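Local coordinates for protein branched-chain phosphotransacylase (Enterococcus faecalis, PDB 1YCO) that probably transfers branched-chain acyl groups between coenzyme A and phosphate, at residues Pro125-Ala128 against Thr129-Ile133; Ser166-Leu169 against Ala170-Thr174. One frame throughout, in Å; residues are numbered along the deposited sequence.

Contact 1 (Pro125-Ala128 against Thr129-Ile133)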
ATOM      1  N   PRO A 125      13.440   7.600  -3.143  1.00 34.61           N
ATOM      2  CA  PRO A 125      13.856   9.004  -3.076  1.00 34.92           C
ATOM      3  C   PRO A 125      14.571   9.455  -1.798  1.00 35.04           C
ATOM      4  O   PRO A 125      14.191   9.075  -0.685  1.00 36.86           O
ATOM      5  CB  PRO A 125      12.546   9.755  -3.282  1.00 36.13           C
ATOM      6  CG  PRO A 125      11.753   8.830  -4.147  1.00 37.62           C
ATOM      7  CD  PRO A 125      12.019   7.495  -3.525  1.00 36.32           C
ATOM      8  N   THR A 126      15.607  10.265  -1.987  1.00 33.74           N
ATOM      9  CA  THR A 126      16.369  10.860  -0.891  1.00 34.50           C
ATOM     10  C   THR A 126      15.633  12.157  -0.571  1.00 33.98           C
ATOM     11  O   THR A 126      14.647  12.491  -1.219  1.00 35.39           O
ATOM     12  CB  THR A 126      17.789  11.268  -1.325  1.00 34.27           C
ATOM     13  OG1 THR A 126      17.700  12.160  -2.446  1.00 34.76           O
ATOM     14  CG2 THR A 126      18.608  10.051  -1.708  1.00 36.03           C
ATOM     15  N   GLN A 127      16.130  12.912   0.396  1.00 34.56           N
ATOM     16  CA  GLN A 127      15.473  14.153   0.752  1.00 33.88           C
ATOM     17  C   GLN A 127      15.401  15.130  -0.421  1.00 33.69           C
ATOM     18  O   GLN A 127      14.397  15.812  -0.615  1.00 32.90           O
ATOM     19  CB  GLN A 127      16.195  14.803   1.922  1.00 34.85           C
ATOM     20  CG  GLN A 127      15.686  16.189   2.264  1.00 38.84           C
ATOM     21  CD  GLN A 127      16.347  16.742   3.504  1.00 40.91           C
ATOM     22  OE1 GLN A 127      17.304  16.158   4.016  1.00 42.71           O
ATOM     23  NE2 GLN A 127      15.846  17.877   3.994  1.00 41.92           N
ATOM     24  N   ALA A 128      16.473  15.199  -1.202  1.00 32.57           N
ATOM     25  CA  ALA A 128      16.514  16.117  -2.334  1.00 30.99           C
ATOM     26  C   ALA A 128      15.490  15.699  -3.392  1.00 29.90           C
ATOM     27  O   ALA A 128      14.775  16.529  -3.953  1.00 27.89           O
ATOM     28  CB  ALA A 128      17.917  16.148  -2.929  1.00 31.69           C
ATOM     29  N   THR A 129      15.439  14.399  -3.649  1.00 28.76           N
ATOM     30  CA  THR A 129      14.517  13.838  -4.614  1.00 29.44           C
ATOM     31  C   THR A 129      13.053  14.006  -4.202  1.00 29.73           C
ATOM     32  O   THR A 129      12.190  14.379  -5.015  1.00 28.77           O
ATOM     33  CB  THR A 129      14.799  12.360  -4.816  1.00 30.12           C
ATOM     34  OG1 THR A 129      16.166  12.197  -5.200  1.00 32.58           O
ATOM     35  CG2 THR A 129      13.884  11.782  -5.893  1.00 28.76           C
ATOM     36  N   LEU A 130      12.778  13.736  -2.933  1.00 28.97           N
ATOM     37  CA  LEU A 130      11.423  13.846  -2.420  1.00 30.55           C
ATOM     38  C   LEU A 130      10.998  15.300  -2.564  1.00 31.10           C
ATOM     39  O   LEU A 130       9.870  15.579  -2.960  1.00 30.62           O
ATOM     40  CB  LEU A 130      11.373  13.392  -0.951  1.00 32.56           C
ATOM     41  CG  LEU A 130      10.104  12.734  -0.381  1.00 34.32           C
ATOM     42  CD1 LEU A 130       9.003  13.745  -0.284  1.00 36.34           C
ATOM     43  CD2 LEU A 130       9.682  11.542  -1.235  1.00 33.69           C
ATOM     44  N   ILE A 131      11.916  16.221  -2.269  1.00 31.66           N
ATOM     45  CA  ILE A 131      11.634  17.650  -2.394  1.00 32.46           C
ATOM     46  C   ILE A 131      11.179  17.983  -3.822  1.00 33.20           C
ATOM     47  O   ILE A 131      10.203  18.709  -4.008  1.00 33.11           O
ATOM     48  CB  ILE A 131      12.878  18.500  -2.015  1.00 32.69           C
ATOM     49  CG1 ILE A 131      13.051  18.491  -0.492  1.00 32.14           C
ATOM     50  CG2 ILE A 131      12.733  19.927  -2.534  1.00 32.15           C
ATOM     51  CD1 ILE A 131      14.280  19.227   0.007  1.00 31.59           C
ATOM     52  N   GLU A 132      11.870  17.433  -4.817  1.00 33.02           N
ATOM     53  CA  GLU A 132      11.509  17.666  -6.208  1.00 34.64           C
ATOM     54  C   GLU A 132      10.199  16.959  -6.574  1.00 33.55           C
ATOM     55  O   GLU A 132       9.449  17.455  -7.412  1.00 33.89           O
ATOM     56  CB  GLU A 132      12.626  17.189  -7.151  1.00 38.82           C
ATOM     57  CG  GLU A 132      13.861  18.105  -7.231  1.00 43.44           C
ATOM     58  CD  GLU A 132      13.497  19.570  -7.451  1.00 45.16           C
ATOM     59  OE1 GLU A 132      12.658  19.857  -8.332  1.00 46.65           O
ATOM     60  OE2 GLU A 132      14.057  20.432  -6.742  1.00 46.16           O
ATOM     61  N   ILE A 133       9.940  15.797  -5.965  1.00 31.91           N
ATOM     62  CA  ILE A 133       8.701  15.048  -6.220  1.00 31.25           C
ATOM     63  C   ILE A 133       7.500  15.879  -5.769  1.00 29.33           C
ATOM     64  O   ILE A 133       6.468  15.905  -6.438  1.00 24.67           O
ATOM     65  CB  ILE A 133       8.681  13.696  -5.467  1.00 33.17           C
ATOM     66  CG1 ILE A 133       9.705  12.751  -6.087  1.00 35.43           C
ATOM     67  CG2 ILE A 133       7.301  13.061  -5.530  1.00 30.53           C
ATOM     68  CD1 ILE A 133       9.949  11.505  -5.256  1.00 39.22           C
TER
HETATM   69  O   HOH W   1      16.800   9.618  -4.723  1.00 39.20           O

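Contact 2 (Ser166-Leu169 against Ala170-Thr174)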
ATOM      1  N   SER A 166      11.171   6.544   6.781  1.00 30.33           N
ATOM      2  CA  SER A 166      10.134   7.380   6.177  1.00 30.24           C
ATOM      3  C   SER A 166       9.661   8.453   7.152  1.00 31.98           C
ATOM      4  O   SER A 166       9.281   9.557   6.754  1.00 35.00           O
ATOM      5  CB  SER A 166       8.937   6.541   5.738  1.00 26.67           C
ATOM      6  OG  SER A 166       8.300   5.966   6.855  1.00 28.99           O
ATOM      7  N   SER A 167       9.686   8.136   8.437  1.00 32.17           N
ATOM      8  CA  SER A 167       9.261   9.102   9.432  1.00 33.79           C
ATOM      9  C   SER A 167      10.232  10.284   9.418  1.00 34.32           C
ATOM     10  O   SER A 167       9.821  11.447   9.344  1.00 35.36           O
ATOM     11  CB  SER A 167       9.235   8.442  10.814  1.00 33.37           C
ATOM     12  OG  SER A 167       8.680   9.302  11.779  1.00 37.18           O
ATOM     13  N   VAL A 168      11.523   9.968   9.471  1.00 35.10           N
ATOM     14  CA  VAL A 168      12.598  10.966   9.476  1.00 34.97           C
ATOM     15  C   VAL A 168      12.623  11.776   8.184  1.00 34.92           C
ATOM     16  O   VAL A 168      12.832  12.992   8.199  1.00 35.97           O
ATOM     17  CB  VAL A 168      13.980  10.276   9.664  1.00 34.09           C
ATOM     18  CG1 VAL A 168      15.102  11.312   9.657  1.00 33.37           C
ATOM     19  CG2 VAL A 168      13.986   9.502  10.971  1.00 34.08           C
ATOM     20  N   LEU A 169      12.422  11.098   7.064  1.00 33.96           N
ATOM     21  CA  LEU A 169      12.413  11.788   5.793  1.00 35.32           C
ATOM     22  C   LEU A 169      11.261  12.810   5.773  1.00 33.81           C
ATOM     23  O   LEU A 169      11.451  13.955   5.371  1.00 32.40           O
ATOM     24  CB  LEU A 169      12.272  10.773   4.654  1.00 37.16           C
ATOM     25  CG  LEU A 169      12.097  11.323   3.225  1.00 39.50           C
ATOM     26  CD1 LEU A 169      13.128  12.400   2.928  1.00 37.44           C
ATOM     27  CD2 LEU A 169      12.209  10.171   2.239  1.00 39.94           C
ATOM     28  N   ALA A 170      10.081  12.397   6.230  1.00 33.06           N
ATOM     29  CA  ALA A 170       8.922  13.284   6.271  1.00 33.95           C
ATOM     30  C   ALA A 170       9.223  14.549   7.062  1.00 33.65           C
ATOM     31  O   ALA A 170       8.931  15.662   6.620  1.00 34.65           O
ATOM     32  CB  ALA A 170       7.722  12.568   6.889  1.00 31.04           C
ATOM     33  N   LYS A 171       9.794  14.374   8.245  1.00 35.41           N
ATOM     34  CA  LYS A 171      10.125  15.508   9.095  1.00 36.75           C
ATOM     35  C   LYS A 171      11.119  16.470   8.435  1.00 36.50           C
ATOM     36  O   LYS A 171      10.989  17.680   8.583  1.00 36.38           O
ATOM     37  CB  LYS A 171      10.688  15.022  10.436  1.00 38.77           C
ATOM     38  CG  LYS A 171      11.104  16.157  11.366  1.00 43.79           C
ATOM     39  CD  LYS A 171      11.736  15.648  12.660  1.00 47.62           C
ATOM     40  CE  LYS A 171      13.017  14.851  12.398  1.00 49.87           C
ATOM     41  NZ  LYS A 171      14.032  15.641  11.632  1.00 55.17           N
ATOM     42  N   GLU A 172      12.105  15.947   7.707  1.00 34.72           N
ATOM     43  CA  GLU A 172      13.081  16.826   7.068  1.00 36.85           C
ATOM     44  C   GLU A 172      12.499  17.622   5.909  1.00 36.35           C
ATOM     45  O   GLU A 172      12.743  18.820   5.787  1.00 37.57           O
ATOM     46  CB  GLU A 172      14.275  16.037   6.558  1.00 39.69           C
ATOM     47  CG  GLU A 172      15.032  15.293   7.617  1.00 44.32           C
ATOM     48  CD  GLU A 172      16.066  14.385   6.997  1.00 48.17           C
ATOM     49  OE1 GLU A 172      15.735  13.756   5.968  1.00 49.79           O
ATOM     50  OE2 GLU A 172      17.199  14.297   7.526  1.00 51.15           O
ATOM     51  N   VAL A 173      11.729  16.951   5.061  1.00 36.38           N
ATOM     52  CA  VAL A 173      11.109  17.587   3.905  1.00 35.00           C
ATOM     53  C   VAL A 173      10.098  18.622   4.392  1.00 34.92           C
ATOM     54  O   VAL A 173       9.892  19.660   3.762  1.00 36.28           O
ATOM     55  CB  VAL A 173      10.409  16.522   3.022  1.00 36.02           C
ATOM     56  CG1 VAL A 173       9.751  17.170   1.807  1.00 34.93           C
ATOM     57  CG2 VAL A 173      11.432  15.480   2.573  1.00 34.25           C
ATOM     58  N   THR A 174       9.461  18.332   5.519  1.00 35.78           N
ATOM     59  CA  THR A 174       8.495  19.257   6.099  1.00 35.60           C
ATOM     60  C   THR A 174       9.240  20.537   6.491  1.00 35.51           C
ATOM     61  O   THR A 174       8.837  21.643   6.125  1.00 34.75           O
ATOM     62  CB  THR A 174       7.822  18.647   7.354  1.00 34.98           C
ATOM     63  OG1 THR A 174       7.073  17.485   6.980  1.00 33.97           O
ATOM     64  CG2 THR A 174       6.886  19.658   8.010  1.00 35.58           C
TER

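Contact 1 (Pro125-Ala128 against Thr129-Ile133)
Pro125 and Thr129 meet at about a right angle, the methyl CG2 of Thr129 resting 3.6 Å from CB of the proline ring. The same ring takes Ile133 one turn further on, whose CD1 comes to 3.4 Å from Pro125 CG, again with the two side chains crossing nearly square. Pro125 and Leu130 stand at the hydrophobic-staple positions N' and N4, where Pro125 CB touches Leu130 CD2 at 3.9 Å. Pro125, one residue before the N-cap, thus packs on the side of the first turns that carries Thr129, Leu130 and Ile133.

Thr126 is the N-cap. Its hydroxyl sits between its own N and carbonyl carbon (chi1 56°), which turns OG1 back over the helix start, where it hydrogen-bonds Thr129 OG1 at 3.2 Å; either hydroxyl could donate. In Thr129, by contrast, OG1 lies beside the backbone N (chi1 -56°) and CG2 is anti to that nitrogen, an arrangement that gives the hydroxyl to the cap and the methyl to the proline. A water accepts from Thr126 N and hydrogen-bonds Thr129 OG1 at 2.7 Å, tying the residue before the helix to its first turn by a second route. The helical ladder opens with Leu130 N to Thr126 O at 2.8 Å and continues with Ile131 N to Gln127 O.

Gln127 and Ile131 run side by side in the same direction, Gln127 CG 4.0 Å from Ile131 CD1, while Ile131 CG1 packs against the carbonyl oxygen of Gln127.

This is the N-terminus of helix 127-143. Toward helix 165-177, Gln127 touches Leu169 and Glu172, and Ile131 touches His176 and Phe177; in the connection from strand 113-117, Thr129 meets Asn122 and Ile133 meets Asp118.

Contact 2 (Ser166-Leu169 against Ala170-Thr174)
Leu169 reaches along the helix to Val173, its CD1 lying 3.5 Å from Val173 CG2 as the two side chains cross at a slant. With CG anti to the backbone N (chi1 174°), chi2 (48°) folds the CD1 branch of Leu169 toward Val173, while CD2 continues outward. Val173 CG2 also packs against the carbonyl oxygen of Leu169, which accepts a hydrogen bond from Val173 N at 3.0 Å.

The methyl of Ala170 rests against two carbonyl oxygens of the preceding turn, CB 3.4 Å from both Ser166 O and Ser167 O, and Ala170 N bonds Ser166 O. Ala170 O in turn is met from opposite faces of its plane by Thr174 N and Thr174 OG1; the hydroxyl is shared with Gly187 O of strand 184-189. One turn on from Val168, along the same face, Glu172 CG lies 3.2 Å from Val168 O, and Glu172 N bonds that oxygen; Glu172 CD is 4.2 Å from Val168 CG1.

Ser166 OG bonds Ser155 OG and also Asp222 OD2 of the second subunit. Helix 165-177 links parallel strands 150-154 and 184-189 in a beta-alpha-beta unit. Ala170 and Thr174 lie on Leu153 of one strand and on Pro188 and Phe186, respectively, of the other; Leu169 meets helix 127-143.

How the contacts relate
Contact 1 precedes contact 2 along the chain, their centres about 10 Å apart on the same side of the chain's centre. Each is a local arrangement inside one helix, at the start of 127-143 and through most of 165-177, and strand 150-154 runs between the two helices in sequence. They touch directly: Leu169 CD1 packs 3.6 Å from Gln127 CA, and Leu130 CD1 lies against Val173 CG1. Both helices belong to the part of the fold built on the mixed sheet, whose strands 113-117 and 150-154 lead into them. The pairing therefore joins two successive helices beside that sheet, and contact 2 extends to the subunit interface through Ser166.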